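Local coordinates for protein histidine utilization repressor (Pseudomonas syringae pv. tomato, PDB 2PKH) that probably represses the histidine utilization (hut) operon by binding its hutP region until inducer appears, and is represented here by its C-terminal UTRA domain, at residues S23-A26 / L27-M31; D101-L105 / L106-A110; R120-G124 / R125-T129. All coordinates share one frame; numbering follows the deposited sequence.

Interaction 1 of 3, residues S23-A26 / L27-M31. With EDO (1,2-ethanediol), chain R.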
# COMPACT_ATOMS: atom_id res chain seq x y z
N SER B 23 -26.10 -2.06 -18.96
CA SER B 23 -26.04 -3.00 -17.82
C SER B 23 -24.79 -2.83 -16.97
O SER B 23 -24.84 -2.86 -15.73
CB SER B 23 -26.18 -4.46 -18.30
OG SER B 23 -27.21 -4.59 -19.29
N GLU B 24 -23.66 -2.66 -17.65
CA GLU B 24 -22.35 -2.65 -17.04
C GLU B 24 -22.19 -1.46 -16.11
O GLU B 24 -21.80 -1.61 -14.96
CB GLU B 24 -21.29 -2.50 -18.14
CG GLU B 24 -20.52 -3.71 -18.45
CD GLU B 24 -19.01 -3.38 -18.69
OE1 GLU B 24 -18.47 -2.38 -18.11
OE2 GLU B 24 -18.35 -4.17 -19.42
N ARG B 25 -22.43 -0.27 -16.64
CA ARG B 25 -22.21 0.95 -15.90
C ARG B 25 -23.34 1.10 -14.89
O ARG B 25 -23.18 1.72 -13.82
CB ARG B 25 -22.10 2.16 -16.84
CG ARG B 25 -20.67 2.51 -17.24
CD ARG B 25 -20.04 1.39 -17.93
NE ARG B 25 -20.55 1.26 -19.31
CZ ARG B 25 -20.06 0.41 -20.23
NH1 ARG B 25 -19.06 -0.42 -19.92
NH2 ARG B 25 -20.58 0.39 -21.46
N ALA B 26 -24.49 0.49 -15.16
CA ALA B 26 -25.60 0.53 -14.17
C ALA B 26 -25.21 -0.13 -12.86
O ALA B 26 -25.50 0.39 -11.78
CB ALA B 26 -26.87 -0.08 -14.74
N LEU B 27 -24.52 -1.28 -12.95
CA LEU B 27 -24.05 -2.02 -11.80
C LEU B 27 -22.79 -1.40 -11.23
O LEU B 27 -22.63 -1.34 -10.01
CB LEU B 27 -23.73 -3.48 -12.22
CG LEU B 27 -24.79 -4.51 -12.61
CD1 LEU B 27 -24.08 -5.71 -13.24
CD2 LEU B 27 -25.59 -4.93 -11.41
N ALA B 28 -21.88 -0.93 -12.10
CA ALA B 28 -20.64 -0.30 -11.64
C ALA B 28 -20.95 0.98 -10.80
O ALA B 28 -20.39 1.14 -9.72
CB ALA B 28 -19.67 0.02 -12.86
N LEU B 29 -21.90 1.80 -11.28
CA LEU B 29 -22.17 3.15 -10.76
C LEU B 29 -23.52 3.33 -10.02
O LEU B 29 -23.90 4.44 -9.65
CB LEU B 29 -22.10 4.12 -11.94
CG LEU B 29 -20.73 4.23 -12.65
CD1 LEU B 29 -20.75 5.23 -13.78
CD2 LEU B 29 -19.65 4.56 -11.64
N ASP B 30 -24.24 2.23 -9.85
CA ASP B 30 -25.44 2.11 -9.03
C ASP B 30 -26.45 2.96 -9.66
O ASP B 30 -26.95 3.90 -9.04
CB ASP B 30 -25.18 2.59 -7.56
CG ASP B 30 -24.37 1.60 -6.75
OD1 ASP B 30 -24.03 0.54 -7.32
OD2 ASP B 30 -24.11 1.85 -5.53
N MSE B 31 -26.74 2.69 -10.92
CA MSE B 31 -27.71 3.51 -11.61
C MSE B 31 -28.64 2.73 -12.53
O MSE B 31 -28.48 1.54 -12.67
CB MSE B 31 -26.98 4.63 -12.36
CG MSE B 31 -25.88 4.21 -13.21
SE MSE B 31 -25.10 5.93 -13.93
CE MSE B 31 -24.33 6.63 -12.30
C1 EDO R . -25.12 7.25 -7.71
O1 EDO R . -24.00 6.91 -8.60
C2 EDO R . -26.13 6.07 -7.64
O2 EDO R . -26.75 5.58 -6.39
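The backbone of residues 23-26 passes straight into that of 27-31, together almost the whole of the short helix 22-29 and the turn that ends it: Leu-27 N, Ala-28 N and Leu-29 N donate in turn to Ser-23 O, Glu-24 O and Arg-25 O, the last at 2.8 Å. The side chains settle against these backbone bonds. Leu-27 lies alongside the first turn, its CG 3.5 Å from Ser-23 O, while Leu-29 brings CB to 3.2 Å from Arg-25 O. Asp-30 then leaves helical geometry with a positive phi of 66°, and Met-31 N turns back to Ala-26 O, five residues earlier, at 2.8 Å. This is a worked case of helix termination: the bond lies in the carbonyl plane, on a lone pair of Ala-26 O, and the positive phi at Asp-30 turns the chain so that Met-31 N can reach back into the last turn. Met-31 is modelled as selenomethionine. With chi1 at 50°, its CG is held between the backbone N and the carbonyl carbon, 3.7 Å from Arg-25 O and close to Ala-26 CA.

Within the first turn, Arg-25 NH1 forms a salt bridge to Glu-24 OE1 at 2.7 Å, and Glu-24 CB lies over one face of the guanidinium, offset toward its rim. A cation-pi contact with Phe-57 gives the same arginine a second partner, which should limit its rotation. At the C-terminal end, Leu-29 O accepts a hydrogen bond from O1 of an ethanediol, probably from the crystallisation liquor, at 2.7 Å.

Interaction 2 of 3, residues D101-L105 / L106-A110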
# COMPACT_ATOMS: atom_id res chain seq x y z
N ASP B 101 -8.51 -4.24 -32.00
CA ASP B 101 -8.52 -2.78 -32.12
C ASP B 101 -7.69 -2.13 -31.02
O ASP B 101 -7.07 -1.09 -31.25
CB ASP B 101 -9.92 -2.19 -32.16
CG ASP B 101 -10.67 -2.56 -33.43
OD1 ASP B 101 -10.04 -2.79 -34.49
OD2 ASP B 101 -11.92 -2.63 -33.36
N GLU B 102 -7.68 -2.75 -29.85
CA GLU B 102 -6.85 -2.27 -28.74
C GLU B 102 -5.35 -2.48 -29.05
O GLU B 102 -4.51 -1.65 -28.68
CB GLU B 102 -7.21 -3.02 -27.43
CG GLU B 102 -8.50 -2.57 -26.79
CD GLU B 102 -8.99 -3.50 -25.73
OE1 GLU B 102 -8.57 -4.66 -25.67
OE2 GLU B 102 -9.77 -3.06 -24.90
N CYS B 103 -4.99 -3.60 -29.71
CA CYS B 103 -3.57 -3.78 -30.14
C CYS B 103 -3.14 -2.68 -31.10
O CYS B 103 -2.03 -2.20 -31.03
CB CYS B 103 -3.33 -5.16 -30.78
SG CYS B 103 -3.55 -6.49 -29.65
N LYS B 104 -4.02 -2.28 -32.01
CA LYS B 104 -3.66 -1.21 -32.94
C LYS B 104 -3.44 0.11 -32.17
O LYS B 104 -2.44 0.80 -32.38
CB LYS B 104 -4.77 -1.06 -34.01
CG LYS B 104 -4.85 -2.32 -34.93
CD LYS B 104 -5.89 -2.19 -36.03
CE LYS B 104 -6.49 -3.55 -36.44
NZ LYS B 104 -7.97 -3.66 -35.99
N LEU B 105 -4.35 0.45 -31.27
CA LEU B 105 -4.23 1.67 -30.46
C LEU B 105 -2.96 1.70 -29.59
O LEU B 105 -2.33 2.76 -29.48
CB LEU B 105 -5.44 1.84 -29.54
CG LEU B 105 -6.81 2.31 -30.03
CD1 LEU B 105 -7.56 2.80 -28.82
CD2 LEU B 105 -6.65 3.43 -31.09
N LEU B 106 -2.61 0.57 -28.96
CA LEU B 106 -1.40 0.47 -28.12
C LEU B 106 -0.12 0.18 -28.90
O LEU B 106 0.96 0.14 -28.31
CB LEU B 106 -1.56 -0.62 -27.04
CG LEU B 106 -2.51 -0.35 -25.86
CD1 LEU B 106 -2.67 -1.59 -24.91
CD2 LEU B 106 -1.97 0.74 -25.08
N GLN B 107 -0.22 -0.01 -30.20
CA GLN B 107 0.95 -0.37 -31.00
C GLN B 107 1.69 -1.55 -30.37
O GLN B 107 2.90 -1.44 -30.09
CB GLN B 107 1.91 0.83 -31.15
CG GLN B 107 1.29 1.90 -32.07
CD GLN B 107 2.15 3.14 -32.13
OE1 GLN B 107 3.28 3.12 -32.62
NE2 GLN B 107 1.64 4.21 -31.58
N ILE B 108 1.00 -2.68 -30.18
CA ILE B 108 1.61 -3.91 -29.60
C ILE B 108 1.27 -5.12 -30.46
O ILE B 108 0.39 -5.09 -31.33
CB ILE B 108 1.09 -4.21 -28.16
CG1 ILE B 108 -0.44 -4.11 -28.12
CG2 ILE B 108 1.64 -3.16 -27.22
CD1 ILE B 108 -1.15 -4.67 -26.78
N ASP B 109 2.06 -6.17 -30.25
CA ASP B 109 1.86 -7.47 -30.85
C ASP B 109 0.51 -8.01 -30.40
O ASP B 109 0.09 -7.74 -29.29
CB ASP B 109 3.04 -8.35 -30.40
CG ASP B 109 4.32 -8.05 -31.21
OD1 ASP B 109 4.24 -7.22 -32.12
OD2 ASP B 109 5.38 -8.65 -31.00
N ALA B 110 -0.16 -8.78 -31.24
CA ALA B 110 -1.45 -9.38 -30.85
C ALA B 110 -1.24 -10.32 -29.65
O ALA B 110 -2.05 -10.41 -28.76
CB ALA B 110 -2.09 -10.12 -32.12
O HOH W 1 -1.49 4.49 -31.25
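The flat carboxamide of Gln-107 meets the preceding helix through its nitrogen and a water: NE2 donates to water 1 at 3.2 Å, and the water donates in turn to Leu-105 O at 2.6 Å. The peptide group of Lys-104 is approached over a face, since Gln-107 N stands well above its carbonyl plane, 72° out of it, at 3.2 Å from Lys-104 O. A third flat group, the carboxylate of Asp-101, is met by Lys-104 NZ at 2.7 Å, nearly in line with the C-O bond of OD1, which makes a salt bridge one turn along the helix surface.

The apolar side of the turn is closed by Cys-103 and Ile-108. Ile-108 swings CG1 between its backbone N and carbonyl carbon (chi1 48°), a torsion that lays this branch along the helix, 4.1 Å from Cys-103 CB. Cys-103 SG looks further down the chain and rests 3.8 Å from Ala-110 CA. Outside the turn, Glu-102 is bridged to Arg-132, and Leu-106 packs on Ile-53 and Pro-136 of the sheet.

Gln-107 has positive phi, and Ile-108 N reaches Cys-103 O at 3.2 Å; together with the bond from Gln-107 N to Lys-104 O, this is the Schellman motif that ends helix 100-106 before strand 113-123.

Interaction 3 of 3, residues R120-G124 / R125-T129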
# COMPACT_ATOMS: atom_id res chain seq x y z
N ARG B 120 -13.09 1.21 -9.68
CA ARG B 120 -14.23 2.09 -9.37
C ARG B 120 -13.77 3.00 -8.27
O ARG B 120 -12.99 2.57 -7.40
CB ARG B 120 -15.36 1.25 -8.81
CG ARG B 120 -16.44 1.02 -9.76
CD ARG B 120 -17.17 -0.35 -9.61
NE ARG B 120 -17.15 -1.11 -8.33
CZ ARG B 120 -18.22 -1.32 -7.56
NH1 ARG B 120 -19.41 -0.77 -7.87
NH2 ARG B 120 -18.13 -2.06 -6.47
N THR B 121 -14.27 4.23 -8.23
CA THR B 121 -13.84 5.18 -7.19
C THR B 121 -15.13 5.80 -6.64
O THR B 121 -16.02 6.23 -7.44
CB THR B 121 -12.95 6.27 -7.79
OG1 THR B 121 -11.78 5.60 -8.34
CG2 THR B 121 -12.54 7.40 -6.78
N TRP B 122 -15.17 5.92 -5.32
CA TRP B 122 -16.33 6.46 -4.62
C TRP B 122 -16.00 7.82 -4.05
O TRP B 122 -14.84 8.11 -3.74
CB TRP B 122 -16.73 5.60 -3.42
CG TRP B 122 -17.40 4.36 -3.80
CD1 TRP B 122 -18.76 4.13 -3.83
CD2 TRP B 122 -16.78 3.13 -4.18
NE1 TRP B 122 -19.00 2.83 -4.22
CE2 TRP B 122 -17.80 2.21 -4.47
CE3 TRP B 122 -15.45 2.74 -4.35
CZ2 TRP B 122 -17.54 0.92 -4.89
CZ3 TRP B 122 -15.18 1.43 -4.79
CH2 TRP B 122 -16.21 0.53 -5.05
N SER B 123 -17.04 8.66 -3.91
CA SER B 123 -16.96 9.87 -3.10
C SER B 123 -17.96 9.65 -2.01
O SER B 123 -19.16 9.84 -2.27
CB SER B 123 -17.34 11.14 -3.89
OG SER B 123 -17.30 12.30 -3.03
N GLY B 124 -17.50 9.26 -0.81
CA GLY B 124 -18.40 8.81 0.27
C GLY B 124 -19.01 7.46 -0.10
O GLY B 124 -18.28 6.48 -0.39
N ARG B 125 -20.34 7.38 -0.14
CA ARG B 125 -20.95 6.13 -0.60
C ARG B 125 -21.45 6.26 -2.08
O ARG B 125 -22.11 5.34 -2.58
CB ARG B 125 -22.12 5.71 0.32
CG ARG B 125 -21.81 4.95 1.65
CD ARG B 125 -23.04 4.06 2.20
NE ARG B 125 -24.04 4.85 2.96
CZ ARG B 125 -25.01 5.59 2.40
NH1 ARG B 125 -25.20 5.61 1.06
NH2 ARG B 125 -25.81 6.32 3.18
N GLN B 126 -21.20 7.39 -2.75
CA GLN B 126 -21.63 7.53 -4.15
C GLN B 126 -20.49 7.13 -5.10
O GLN B 126 -19.41 7.68 -4.99
CB GLN B 126 -22.00 8.97 -4.45
CG GLN B 126 -22.64 9.23 -5.89
CD GLN B 126 -23.20 10.61 -6.00
OE1 GLN B 126 -22.64 11.54 -5.41
NE2 GLN B 126 -24.24 10.79 -6.78
N PRO B 127 -20.74 6.19 -6.05
CA PRO B 127 -19.73 5.88 -7.07
C PRO B 127 -19.62 7.07 -7.97
O PRO B 127 -20.66 7.68 -8.33
CB PRO B 127 -20.35 4.72 -7.85
CG PRO B 127 -21.33 4.12 -6.91
CD PRO B 127 -21.94 5.34 -6.24
N VAL B 128 -18.40 7.48 -8.26
CA VAL B 128 -18.19 8.63 -9.08
C VAL B 128 -17.84 8.18 -10.49
O VAL B 128 -18.29 8.78 -11.50
CB VAL B 128 -17.01 9.49 -8.53
CG1 VAL B 128 -16.55 10.55 -9.57
CG2 VAL B 128 -17.36 10.19 -7.17
N THR B 129 -16.98 7.15 -10.56
CA THR B 129 -16.39 6.78 -11.82
C THR B 129 -15.94 5.30 -11.82
O THR B 129 -15.67 4.73 -10.76
CB THR B 129 -15.21 7.75 -12.17
OG1 THR B 129 -14.69 7.42 -13.46
CG2 THR B 129 -14.06 7.65 -11.08
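A tight beta hairpin joins strands 113-123 and 126-136, with a type II' turn from Ser-123 to Gln-126 and, farther in, a classic beta bulge. At the turn, Ser-123 N donates to Gln-126 O at 2.8 Å and Gln-126 N returns the bond to Ser-123 O. Gly-124 takes the first corner with phi 70°, a conformation natural for a residue without a side chain. The bulge arises because Val-128 and Thr-129 both face Thr-121: Val-128 N reaches Thr-121 O at 2.8 Å, and Thr-129 N adds a weak bond to the same oxygen. Thr-121 N completes the link with Thr-129 O.

On one face of the hairpin, Thr-121 and Thr-129 run alongside each other in the same direction, with Thr-121 CB 3.7 Å from Thr-129 CG2. Thr-129 places CG2 there by turning OG1 to the far side from its own backbone N (chi1 -177°), and that hydroxyl is hydrogen-bonded to Phe-57 O of the adjoining strand 49-59.

Trp-122 and Pro-127 form a non-hydrogen-bonded pair whose side chains set out in diverging directions, yet the indole lies slantwise across the proline ring, its NE1 3.8 Å from Pro-127 CG. Arg-125 O sits at the indole edge, near its plane. Arg-120 NH2 also comes to the edge, in plane, whereas Trp-122 CZ2 lies 3.4 Å above the plane of the Arg-120 guanidinium, offset toward its rim. The salt bridge of NH2 with Glu-90 on strand 88-97 helps to hold that group. Arg-145 of the second subunit also packs against Trp-122. On the bulge side, Val-128 CG2 presses on Ser-123 CB at 3.4 Å, closer than usual for two carbons.

How the interactions relate
Along the chain the three contacts come in series, all within the UTRA domain. Interactions 1 and 2 close two short helices, 22-29 and 100-106, while interaction 3 forms the hairpin between two neighbouring strands of the antiparallel sheet. Interactions 1 and 3 are neighbours, their centres about 12 Å apart: Arg-120 NH1 probably hydrogen-bonds to Ala-28 O at 2.8 Å, and Leu-29 and Asp-30 pack on Pro-127, so the end of the first helix is fastened to the hairpin. Interaction 2 stands apart, its centre about 31 Å from that of interaction 3 and about 28 Å from that of interaction 1. The two helices thus end at separate parts of the domain, and of these two ends only the first touches the hairpin.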